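Pathogenicity island protein (Staphylococcus aureus subsp. aureus, PDB 3HL6) is of unknown function but is encoded by a pathogenicity island of the bacterium, and probably belongs to a family of proteins carried by such mobile elements. Local coordinates at residues 100-104 / 162-166; 156-160 / 177-181; 104-109 / 172-177. One frame throughout, in Å; residues are numbered along the deposited sequence.

Interaction 1. Residues 100-104 / 162-166; sequences ISDMM and LATGI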
ATOM      1  N   ILE B 100      -0.385  14.968   3.915  1.00 46.28           N
ATOM      2  CA  ILE B 100       0.900  14.485   3.496  1.00 45.29           C
ATOM      3  C   ILE B 100       1.774  15.651   3.012  1.00 45.59           C
ATOM      4  O   ILE B 100       2.991  15.634   3.207  1.00 45.27           O
ATOM      5  CB  ILE B 100       0.806  13.344   2.442  1.00 45.55           C
ATOM      6  CG1 ILE B 100       2.224  12.804   2.120  1.00 42.83           C
ATOM      7  CG2 ILE B 100       0.024  13.807   1.187  1.00 42.33           C
ATOM      8  CD1 ILE B 100       2.269  11.326   1.687  1.00 39.31           C
ATOM      9  N   SER B 101       1.156  16.674   2.428  1.00 45.23           N
ATOM     10  CA  SER B 101       1.919  17.839   1.992  1.00 45.73           C
ATOM     11  C   SER B 101       2.514  18.627   3.159  1.00 45.99           C
ATOM     12  O   SER B 101       3.715  18.949   3.162  1.00 45.93           O
ATOM     13  CB  SER B 101       1.092  18.735   1.073  1.00 45.64           C
ATOM     14  OG  SER B 101       0.634  17.972  -0.026  1.00 45.75           O
ATOM     15  N   ASP B 102       1.701  18.926   4.160  1.00 46.20           N
ATOM     16  CA  ASP B 102       2.242  19.582   5.350  1.00 46.96           C
ATOM     17  C   ASP B 102       3.239  18.703   6.093  1.00 47.09           C
ATOM     18  O   ASP B 102       4.221  19.202   6.666  1.00 46.89           O
ATOM     19  CB  ASP B 102       1.135  19.956   6.321  1.00 47.74           C
ATOM     20  CG  ASP B 102       0.231  21.022   5.770  1.00 47.38           C
ATOM     21  OD1 ASP B 102       0.696  21.752   4.876  1.00 47.60           O
ATOM     22  OD2 ASP B 102      -0.926  21.110   6.236  1.00 48.46           O
ATOM     23  N   MET B 103       3.002  17.399   6.074  1.00 47.02           N
ATOM     24  CA  MET B 103       3.980  16.502   6.628  1.00 47.32           C
ATOM     25  C   MET B 103       5.319  16.688   5.949  1.00 46.78           C
ATOM     26  O   MET B 103       6.367  16.720   6.626  1.00 46.99           O
ATOM     27  CB  MET B 103       3.542  15.063   6.531  1.00 47.91           C
ATOM     28  CG  MET B 103       4.514  14.150   7.248  1.00 52.03           C
ATOM     29  SD  MET B 103       4.515  14.362   9.034  1.00 60.60           S
ATOM     30  CE  MET B 103       5.808  13.230   9.542  1.00 60.29           C
ATOM     31  N   MET B 104       5.301  16.824   4.624  1.00 45.30           N
ATOM     32  CA  MET B 104       6.557  16.941   3.890  1.00 44.72           C
ATOM     33  C   MET B 104       7.150  18.332   4.096  1.00 45.15           C
ATOM     34  O   MET B 104       8.344  18.475   4.317  1.00 44.66           O
ATOM     35  CB  MET B 104       6.355  16.593   2.414  1.00 44.59           C
ATOM     36  CG  MET B 104       7.579  16.728   1.568  1.00 44.40           C
ATOM     37  SD  MET B 104       7.389  16.407  -0.203  1.00 40.94           S
ATOM     38  CE  MET B 104       9.096  16.581  -0.656  1.00 40.51           C
ATOM     39  N   LEU B 162       7.526  10.514   1.393  1.00 41.34           N
ATOM     40  CA  LEU B 162       6.392  11.420   1.370  1.00 40.68           C
ATOM     41  C   LEU B 162       6.045  11.858  -0.059  1.00 40.69           C
ATOM     42  O   LEU B 162       4.875  11.808  -0.456  1.00 40.36           O
ATOM     43  CB  LEU B 162       6.681  12.633   2.252  1.00 40.37           C
ATOM     44  CG  LEU B 162       6.857  12.214   3.703  1.00 38.02           C
ATOM     45  CD1 LEU B 162       7.335  13.338   4.602  1.00 33.00           C
ATOM     46  CD2 LEU B 162       5.511  11.669   4.184  1.00 39.99           C
ATOM     47  N   ALA B 163       7.052  12.226  -0.842  1.00 40.92           N
ATOM     48  CA  ALA B 163       6.787  12.828  -2.151  1.00 42.79           C
ATOM     49  C   ALA B 163       5.968  11.892  -3.049  1.00 43.80           C
ATOM     50  O   ALA B 163       5.136  12.357  -3.840  1.00 43.90           O
ATOM     51  CB  ALA B 163       8.088  13.264  -2.858  1.00 42.74           C
ATOM     52  N   THR B 164       6.177  10.583  -2.898  1.00 43.96           N
ATOM     53  CA  THR B 164       5.495   9.624  -3.732  1.00 44.14           C
ATOM     54  C   THR B 164       4.028   9.460  -3.363  1.00 44.82           C
ATOM     55  O   THR B 164       3.282   8.782  -4.090  1.00 44.87           O
ATOM     56  CB  THR B 164       6.151   8.223  -3.685  1.00 44.89           C
ATOM     57  OG1 THR B 164       6.033   7.662  -2.366  1.00 45.16           O
ATOM     58  CG2 THR B 164       7.616   8.287  -4.122  1.00 43.88           C
ATOM     59  N   GLY B 165       3.589  10.050  -2.253  1.00 44.93           N
ATOM     60  CA  GLY B 165       2.150  10.021  -1.952  1.00 45.28           C
ATOM     61  C   GLY B 165       1.349  11.286  -2.274  1.00 45.98           C
ATOM     62  O   GLY B 165       0.162  11.344  -2.004  1.00 45.80           O
ATOM     63  N   ILE B 166       1.990  12.294  -2.858  1.00 46.77           N
ATOM     64  CA  ILE B 166       1.399  13.620  -2.986  1.00 47.54           C
ATOM     65  C   ILE B 166       1.050  13.891  -4.446  1.00 49.01           C
ATOM     66  O   ILE B 166       1.944  13.973  -5.302  1.00 48.61           O
ATOM     67  CB  ILE B 166       2.385  14.730  -2.551  1.00 47.51           C
ATOM     68  CG1 ILE B 166       2.741  14.613  -1.079  1.00 45.41           C
ATOM     69  CG2 ILE B 166       1.828  16.142  -2.883  1.00 47.00           C
ATOM     70  CD1 ILE B 166       3.680  15.666  -0.660  1.00 42.45           C
TER
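L162 meets three residues of helix 100-109 by spreading its two methyls over them. Its CD1 lies 3.8 Å from M104 CA and 4.0 Å from M103 CG, while CD2 comes 4.0 Å from I100 CG1 and also borders M103 CG. Forked leucine suits this place, since its two methyls can touch I100 on one turn and M103 and M104 on the next. The carbonyl O of L162 already accepts the N-H of G165, and I100 CD1 packs against this oxygen at 3.4 Å. With CG1 anti to the backbone N (chi1 -176°), the longer branch of I100 is carried across to that backbone. A163 adds a small methyl, whose CB is 4.1 Å from M104 CE. From A163 to I166 the chain makes a type I beta turn, and G165 lets I100 CD1 approach its bare CA to 3.9 Å. I166 then returns the chain to helix 100-109. Its CG1 lies 3.6 Å from I100 CG2, its CD1 is 3.8 Å from M104 SD, which the extended methionine chain brings across, and its CG2 brushes S101 OG. Two backbone carbonyls find side-chain donors outside the segments: A163 O is bonded by R13 and G165 O by H86. No hydrogen bond joins the two segments, so the contact rests on buried apolar packing, while these oxygens take donors from their own segment or beyond.

Interaction 2. Residues 156-160 / 177-181; sequences IEMLY and LKLVT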
ATOM      1  N   ILE B 156      16.422  13.118   3.760  1.00 48.69           N
ATOM      2  CA  ILE B 156      16.067  13.213   2.356  1.00 49.04           C
ATOM      3  C   ILE B 156      15.289  11.980   1.889  1.00 49.04           C
ATOM      4  O   ILE B 156      14.296  12.093   1.142  1.00 48.62           O
ATOM      5  CB  ILE B 156      17.295  13.505   1.490  1.00 48.34           C
ATOM      6  CG1 ILE B 156      17.793  14.914   1.820  1.00 47.30           C
ATOM      7  CG2 ILE B 156      16.920  13.454   0.037  1.00 49.66           C
ATOM      8  CD1 ILE B 156      19.188  15.216   1.362  1.00 45.92           C
ATOM      9  N   GLU B 157      15.694  10.816   2.393  1.00 48.84           N
ATOM     10  CA  GLU B 157      15.078   9.568   1.937  1.00 48.57           C
ATOM     11  C   GLU B 157      13.631   9.606   2.315  1.00 47.69           C
ATOM     12  O   GLU B 157      12.733   9.260   1.539  1.00 48.31           O
ATOM     13  CB  GLU B 157      15.780   8.343   2.521  1.00 48.57           C
ATOM     14  CG  GLU B 157      17.122   8.072   1.871  1.00 49.23           C
ATOM     15  CD  GLU B 157      17.848   6.880   2.475  1.00 53.10           C
ATOM     16  OE1 GLU B 157      17.489   6.460   3.594  1.00 52.57           O
ATOM     17  OE2 GLU B 157      18.781   6.355   1.813  1.00 56.38           O
ATOM     18  N   MET B 158      13.404  10.092   3.510  1.00 46.63           N
ATOM     19  CA  MET B 158      12.063  10.193   4.025  1.00 46.26           C
ATOM     20  C   MET B 158      11.213  11.277   3.316  1.00 44.69           C
ATOM     21  O   MET B 158      10.055  11.057   3.018  1.00 44.04           O
ATOM     22  CB  MET B 158      12.135  10.396   5.533  1.00 46.28           C
ATOM     23  CG  MET B 158      10.848  10.139   6.183  1.00 50.37           C
ATOM     24  SD  MET B 158      10.347  11.675   6.917  1.00 61.93           S
ATOM     25  CE  MET B 158       9.973  11.088   8.607  1.00 59.88           C
ATOM     26  N   LEU B 159      11.807  12.428   3.025  1.00 44.18           N
ATOM     27  CA  LEU B 159      11.217  13.388   2.071  1.00 43.44           C
ATOM     28  C   LEU B 159      10.851  12.711   0.764  1.00 42.43           C
ATOM     29  O   LEU B 159       9.748  12.855   0.270  1.00 41.63           O
ATOM     30  CB  LEU B 159      12.165  14.574   1.821  1.00 43.72           C
ATOM     31  CG  LEU B 159      12.297  15.564   2.989  1.00 43.01           C
ATOM     32  CD1 LEU B 159      13.438  16.523   2.765  1.00 40.42           C
ATOM     33  CD2 LEU B 159      10.990  16.304   3.184  1.00 41.81           C
ATOM     34  N   TYR B 160      11.759  11.930   0.212  1.00 42.16           N
ATOM     35  CA  TYR B 160      11.393  11.210  -0.996  1.00 42.22           C
ATOM     36  C   TYR B 160      10.166  10.336  -0.822  1.00 42.44           C
ATOM     37  O   TYR B 160       9.360  10.248  -1.720  1.00 44.31           O
ATOM     38  CB  TYR B 160      12.560  10.403  -1.542  1.00 41.74           C
ATOM     39  CG  TYR B 160      13.422  11.237  -2.424  1.00 40.86           C
ATOM     40  CD1 TYR B 160      13.345  11.134  -3.810  1.00 41.02           C
ATOM     41  CD2 TYR B 160      14.283  12.157  -1.881  1.00 40.04           C
ATOM     42  CE1 TYR B 160      14.129  11.906  -4.627  1.00 39.82           C
ATOM     43  CE2 TYR B 160      15.078  12.929  -2.674  1.00 42.54           C
ATOM     44  CZ  TYR B 160      14.997  12.813  -4.056  1.00 42.34           C
ATOM     45  OH  TYR B 160      15.814  13.608  -4.845  1.00 45.10           O
ATOM     46  N   LEU B 177      12.539  19.930  -2.672  1.00 49.59           N
ATOM     47  CA  LEU B 177      13.192  18.627  -2.764  1.00 49.35           C
ATOM     48  C   LEU B 177      14.374  18.647  -3.752  1.00 50.43           C
ATOM     49  O   LEU B 177      15.397  17.971  -3.547  1.00 50.43           O
ATOM     50  CB  LEU B 177      12.179  17.541  -3.115  1.00 48.31           C
ATOM     51  CG  LEU B 177      12.769  16.128  -3.097  1.00 47.21           C
ATOM     52  CD1 LEU B 177      13.331  15.739  -1.681  1.00 45.99           C
ATOM     53  CD2 LEU B 177      11.754  15.128  -3.597  1.00 43.57           C
ATOM     54  N   LYS B 178      14.236  19.445  -4.805  1.00 51.08           N
ATOM     55  CA  LYS B 178      15.271  19.563  -5.800  1.00 52.32           C
ATOM     56  C   LYS B 178      16.531  20.246  -5.251  1.00 52.67           C
ATOM     57  O   LYS B 178      17.643  19.771  -5.514  1.00 52.18           O
ATOM     58  CB  LYS B 178      14.710  20.292  -7.036  1.00 53.35           C
ATOM     59  CG  LYS B 178      15.712  20.668  -8.075  1.00 54.94           C
ATOM     60  CD  LYS B 178      15.056  20.708  -9.451  1.00 60.10           C
ATOM     61  CE  LYS B 178      15.990  21.400 -10.463  1.00 61.93           C
ATOM     62  NZ  LYS B 178      15.584  21.235 -11.892  1.00 64.88           N
ATOM     63  N   LEU B 179      16.368  21.321  -4.473  1.00 52.94           N
ATOM     64  CA  LEU B 179      17.530  22.049  -3.923  1.00 54.42           C
ATOM     65  C   LEU B 179      18.300  21.245  -2.867  1.00 55.46           C
ATOM     66  O   LEU B 179      19.529  21.326  -2.727  1.00 55.50           O
ATOM     67  CB  LEU B 179      17.110  23.373  -3.285  1.00 54.48           C
ATOM     68  CG  LEU B 179      16.250  24.395  -4.026  1.00 55.20           C
ATOM     69  CD1 LEU B 179      15.420  25.232  -3.036  1.00 53.31           C
ATOM     70  CD2 LEU B 179      17.132  25.283  -4.893  1.00 55.03           C
ATOM     71  N   VAL B 180      17.553  20.484  -2.098  1.00 56.47           N
ATOM     72  CA  VAL B 180      18.157  19.640  -1.106  1.00 57.60           C
ATOM     73  C   VAL B 180      18.858  18.486  -1.808  1.00 57.98           C
ATOM     74  O   VAL B 180      19.975  18.129  -1.447  1.00 57.63           O
ATOM     75  CB  VAL B 180      17.088  19.158  -0.118  1.00 57.61           C
ATOM     76  CG1 VAL B 180      17.630  18.120   0.724  1.00 58.71           C
ATOM     77  CG2 VAL B 180      16.628  20.371   0.780  1.00 58.87           C
ATOM     78  N   THR B 181      18.231  17.909  -2.830  1.00 58.68           N
ATOM     79  CA  THR B 181      18.874  16.769  -3.462  1.00 60.27           C
ATOM     80  C   THR B 181      20.076  17.209  -4.301  1.00 60.62           C
ATOM     81  O   THR B 181      21.036  16.462  -4.457  1.00 60.62           O
ATOM     82  CB  THR B 181      17.900  15.858  -4.269  1.00 60.05           C
ATOM     83  OG1 THR B 181      17.300  16.597  -5.311  1.00 63.53           O
ATOM     84  CG2 THR B 181      16.776  15.406  -3.412  1.00 60.61           C
TER
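The hydroxyl OG1 of T181, on the side of its helix facing Y160, lies 2.9 Å from L177 O and 3.2 Å from K178 O, two carbonyls of the preceding turn that compete for a single proton. Its chi1 of 61° sets OG1 between the backbone N and the carbonyl carbon, folded back on its own helix, while CG2 lies 4.0 Å from I156 CG2. Threonine thus buries a hydroxyl by paying for it locally and turns a methyl to I156. The phenol OH of Y160 makes no bond to this hydroxyl; it is hydrogen-bonded to V57 N of strand 52-57, and the ring also stacks on F68. L177 closes over a face of the ring: CD2 stands 4.0 Å from the centroid and 8° off the normal, a CH-pi contact, while CD1 slides toward the rim, 3.5 Å from Y160 CE2. That same CD1 also touches L159 CB at 3.9 Å, so both leucine branches are used. One turn away, I156 and V180 run past each other in opposite directions, I156 CD1 pressing to 3.4 Å from V180 CG1, a close approach for two methyls. Beta-branched I156 and V180 suit this seam, because branching at CB puts apolar carbon close to the helix and restricts chi1. The residues in contact recur every three or four positions on both helices, whose axes lie 11.0 Å apart at 151°. This is the pattern of an antiparallel helical hairpin, here laid with its aromatic flank against the strands 52-57 and 68-71.

Interaction 3. Residues 104-109 / 172-177; sequences MASQLF and ELVEGL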
ATOM      1  N   MET B 104       5.301  16.824   4.624  1.00 45.30           N
ATOM      2  CA  MET B 104       6.557  16.941   3.890  1.00 44.72           C
ATOM      3  C   MET B 104       7.150  18.332   4.096  1.00 45.15           C
ATOM      4  O   MET B 104       8.344  18.475   4.317  1.00 44.66           O
ATOM      5  CB  MET B 104       6.355  16.593   2.414  1.00 44.59           C
ATOM      6  CG  MET B 104       7.579  16.728   1.568  1.00 44.40           C
ATOM      7  SD  MET B 104       7.389  16.407  -0.203  1.00 40.94           S
ATOM      8  CE  MET B 104       9.096  16.581  -0.656  1.00 40.51           C
ATOM      9  N   ALA B 105       6.298  19.357   4.056  1.00 46.16           N
ATOM     10  CA  ALA B 105       6.711  20.742   4.296  1.00 46.35           C
ATOM     11  C   ALA B 105       7.360  20.909   5.666  1.00 46.76           C
ATOM     12  O   ALA B 105       8.369  21.613   5.827  1.00 46.54           O
ATOM     13  CB  ALA B 105       5.510  21.674   4.167  1.00 46.04           C
ATOM     14  N   SER B 106       6.764  20.256   6.654  1.00 47.49           N
ATOM     15  CA  SER B 106       7.348  20.163   7.993  1.00 47.93           C
ATOM     16  C   SER B 106       8.744  19.618   7.960  1.00 47.74           C
ATOM     17  O   SER B 106       9.671  20.283   8.390  1.00 48.12           O
ATOM     18  CB  SER B 106       6.498  19.259   8.857  1.00 47.86           C
ATOM     19  OG  SER B 106       6.591  19.691  10.185  1.00 52.09           O
ATOM     20  N   GLN B 107       8.905  18.411   7.421  1.00 47.89           N
ATOM     21  CA  GLN B 107      10.220  17.781   7.384  1.00 48.48           C
ATOM     22  C   GLN B 107      11.249  18.588   6.625  1.00 48.37           C
ATOM     23  O   GLN B 107      12.435  18.513   6.913  1.00 48.52           O
ATOM     24  CB  GLN B 107      10.144  16.392   6.769  1.00 48.48           C
ATOM     25  CG  GLN B 107       9.350  15.434   7.586  1.00 51.56           C
ATOM     26  CD  GLN B 107       9.902  15.277   8.977  1.00 56.20           C
ATOM     27  OE1 GLN B 107      11.120  15.238   9.185  1.00 60.44           O
ATOM     28  NE2 GLN B 107       9.010  15.182   9.951  1.00 58.42           N
ATOM     29  N   LEU B 108      10.793  19.332   5.631  1.00 48.79           N
ATOM     30  CA  LEU B 108      11.670  20.084   4.761  1.00 49.11           C
ATOM     31  C   LEU B 108      12.003  21.455   5.367  1.00 49.72           C
ATOM     32  O   LEU B 108      13.154  21.908   5.307  1.00 49.90           O
ATOM     33  CB  LEU B 108      10.980  20.227   3.411  1.00 49.74           C
ATOM     34  CG  LEU B 108      11.622  20.758   2.138  1.00 50.09           C
ATOM     35  CD1 LEU B 108      13.061  20.329   1.983  1.00 50.51           C
ATOM     36  CD2 LEU B 108      10.801  20.246   0.975  1.00 50.78           C
ATOM     37  N   PHE B 109      11.021  22.103   5.979  1.00 49.73           N
ATOM     38  CA  PHE B 109      11.176  23.497   6.362  1.00 50.42           C
ATOM     39  C   PHE B 109      11.166  23.772   7.859  1.00 51.55           C
ATOM     40  O   PHE B 109      11.598  24.833   8.292  1.00 51.52           O
ATOM     41  CB  PHE B 109      10.033  24.313   5.764  1.00 50.75           C
ATOM     42  CG  PHE B 109      10.020  24.340   4.281  1.00 48.90           C
ATOM     43  CD1 PHE B 109      11.187  24.544   3.573  1.00 46.90           C
ATOM     44  CD2 PHE B 109       8.832  24.153   3.593  1.00 47.56           C
ATOM     45  CE1 PHE B 109      11.167  24.595   2.188  1.00 49.33           C
ATOM     46  CE2 PHE B 109       8.800  24.193   2.212  1.00 48.34           C
ATOM     47  CZ  PHE B 109       9.966  24.410   1.504  1.00 49.09           C
ATOM     48  N   GLU B 172       6.562  24.567  -4.153  1.00 56.64           N
ATOM     49  CA  GLU B 172       7.529  24.724  -3.067  1.00 56.05           C
ATOM     50  C   GLU B 172       7.976  23.389  -2.467  1.00 55.40           C
ATOM     51  O   GLU B 172       9.057  23.286  -1.886  1.00 55.50           O
ATOM     52  CB  GLU B 172       6.953  25.619  -1.968  1.00 56.40           C
ATOM     53  CG  GLU B 172       6.765  27.089  -2.382  1.00 56.78           C
ATOM     54  CD  GLU B 172       5.308  27.511  -2.429  1.00 57.19           C
ATOM     55  OE1 GLU B 172       4.442  26.650  -2.651  1.00 58.60           O
ATOM     56  OE2 GLU B 172       5.015  28.709  -2.239  1.00 59.18           O
ATOM     57  N   LEU B 173       7.162  22.360  -2.612  1.00 54.10           N
ATOM     58  CA  LEU B 173       7.643  21.033  -2.318  1.00 53.85           C
ATOM     59  C   LEU B 173       8.586  20.525  -3.417  1.00 53.83           C
ATOM     60  O   LEU B 173       9.702  20.097  -3.141  1.00 54.20           O
ATOM     61  CB  LEU B 173       6.457  20.097  -2.115  1.00 54.29           C
ATOM     62  CG  LEU B 173       5.881  19.937  -0.706  1.00 52.30           C
ATOM     63  CD1 LEU B 173       6.428  20.967   0.300  1.00 50.89           C
ATOM     64  CD2 LEU B 173       4.383  19.987  -0.788  1.00 49.74           C
ATOM     65  N   VAL B 174       8.154  20.606  -4.668  1.00 53.46           N
ATOM     66  CA  VAL B 174       9.044  20.388  -5.815  1.00 53.01           C
ATOM     67  C   VAL B 174      10.393  21.125  -5.767  1.00 53.30           C
ATOM     68  O   VAL B 174      11.443  20.511  -5.843  1.00 54.21           O
ATOM     69  CB  VAL B 174       8.338  20.724  -7.143  1.00 52.92           C
ATOM     70  CG1 VAL B 174       9.001  20.003  -8.265  1.00 51.97           C
ATOM     71  CG2 VAL B 174       6.847  20.348  -7.082  1.00 53.08           C
ATOM     72  N   GLU B 175      10.394  22.444  -5.665  1.00 53.18           N
ATOM     73  CA  GLU B 175      11.658  23.158  -5.670  1.00 52.44           C
ATOM     74  C   GLU B 175      12.463  22.777  -4.413  1.00 52.31           C
ATOM     75  O   GLU B 175      13.663  22.491  -4.487  1.00 52.41           O
ATOM     76  CB  GLU B 175      11.402  24.663  -5.759  1.00 52.70           C
ATOM     77  CG  GLU B 175      12.659  25.532  -5.928  1.00 54.96           C
ATOM     78  CD  GLU B 175      13.422  25.228  -7.222  1.00 58.94           C
ATOM     79  OE1 GLU B 175      12.852  24.514  -8.093  1.00 59.52           O
ATOM     80  OE2 GLU B 175      14.589  25.705  -7.361  1.00 59.88           O
ATOM     81  N   GLY B 176      11.796  22.754  -3.262  1.00 51.42           N
ATOM     82  CA  GLY B 176      12.411  22.263  -2.026  1.00 50.49           C
ATOM     83  C   GLY B 176      13.170  20.956  -2.117  1.00 49.69           C
ATOM     84  O   GLY B 176      14.318  20.862  -1.685  1.00 49.23           O
ATOM     85  N   LEU B 177      12.539  19.930  -2.672  1.00 49.59           N
ATOM     86  CA  LEU B 177      13.192  18.627  -2.764  1.00 49.35           C
ATOM     87  C   LEU B 177      14.374  18.647  -3.752  1.00 50.43           C
ATOM     88  O   LEU B 177      15.397  17.971  -3.547  1.00 50.43           O
ATOM     89  CB  LEU B 177      12.179  17.541  -3.115  1.00 48.31           C
ATOM     90  CG  LEU B 177      12.769  16.128  -3.097  1.00 47.21           C
ATOM     91  CD1 LEU B 177      13.331  15.739  -1.681  1.00 45.99           C
ATOM     92  CD2 LEU B 177      11.754  15.128  -3.597  1.00 43.57           C
TER
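L173 and A105 meet where two helices of a cluster of helices pack side by side, their axes 10.6 Å apart and their directions only 37° from parallel. Following L173 outward, CB carries the chain off the helix and CG is the first atom to touch, 3.9 Å from the sulfur SD of M104, the two side chains sliding past each other in opposite directions. At CG the side chain forks. CD1 settles on A105, 4.0 Å from its CB and equally near its CA, and has F109 CE2 and L108 CD2 at slightly longer range; CD2 packs toward S101, a turn before A105 on helix 100-109. Alanine suits its place because a small methyl lets the leucine come down to the helix backbone. One turn on, G176 does the same for L108. With no side chain between them, L108 spreads both branches on bare backbone, CD2 at 4.0 Å from G176 CA and CD1 at 3.9 Å from G176 O. The chi1 of -170°, which puts CG opposite the backbone N, aims the fork there. M104 CE adds L177 CB to its neighbours, meeting that side chain at about a right angle. Y208 of helix 191-208 touches both A105 and L173, and the carboxylate of E172 is bonded to S207 of that helix. F109 borders the same region: L108 CG lies over one face of its ring, toward the rim, and at the edge, near the ring plane, CZ is 3.7 Å from E172 O.

From the N terminus, helix 100-109 supplies the first segments of interactions 1 and 3, with M104 shared between them. The chain then runs on, through the unmodelled residues 123-146, to helix 152-163. The end of that helix and the turn after it close a loop of 57 residues in interaction 1. Helix 171-184 follows and closes the longer loop of interaction 3, while interaction 2 joins the consecutive helices 152-163 and 171-184 across only 16 residues, sharing L177 with interaction 3. None of the loops nests in another: the segments alternate, so all three contacts cross. Together they tie three helices pairwise into one buried core, with L159 CD2 packing on M104 O at 3.6 Å.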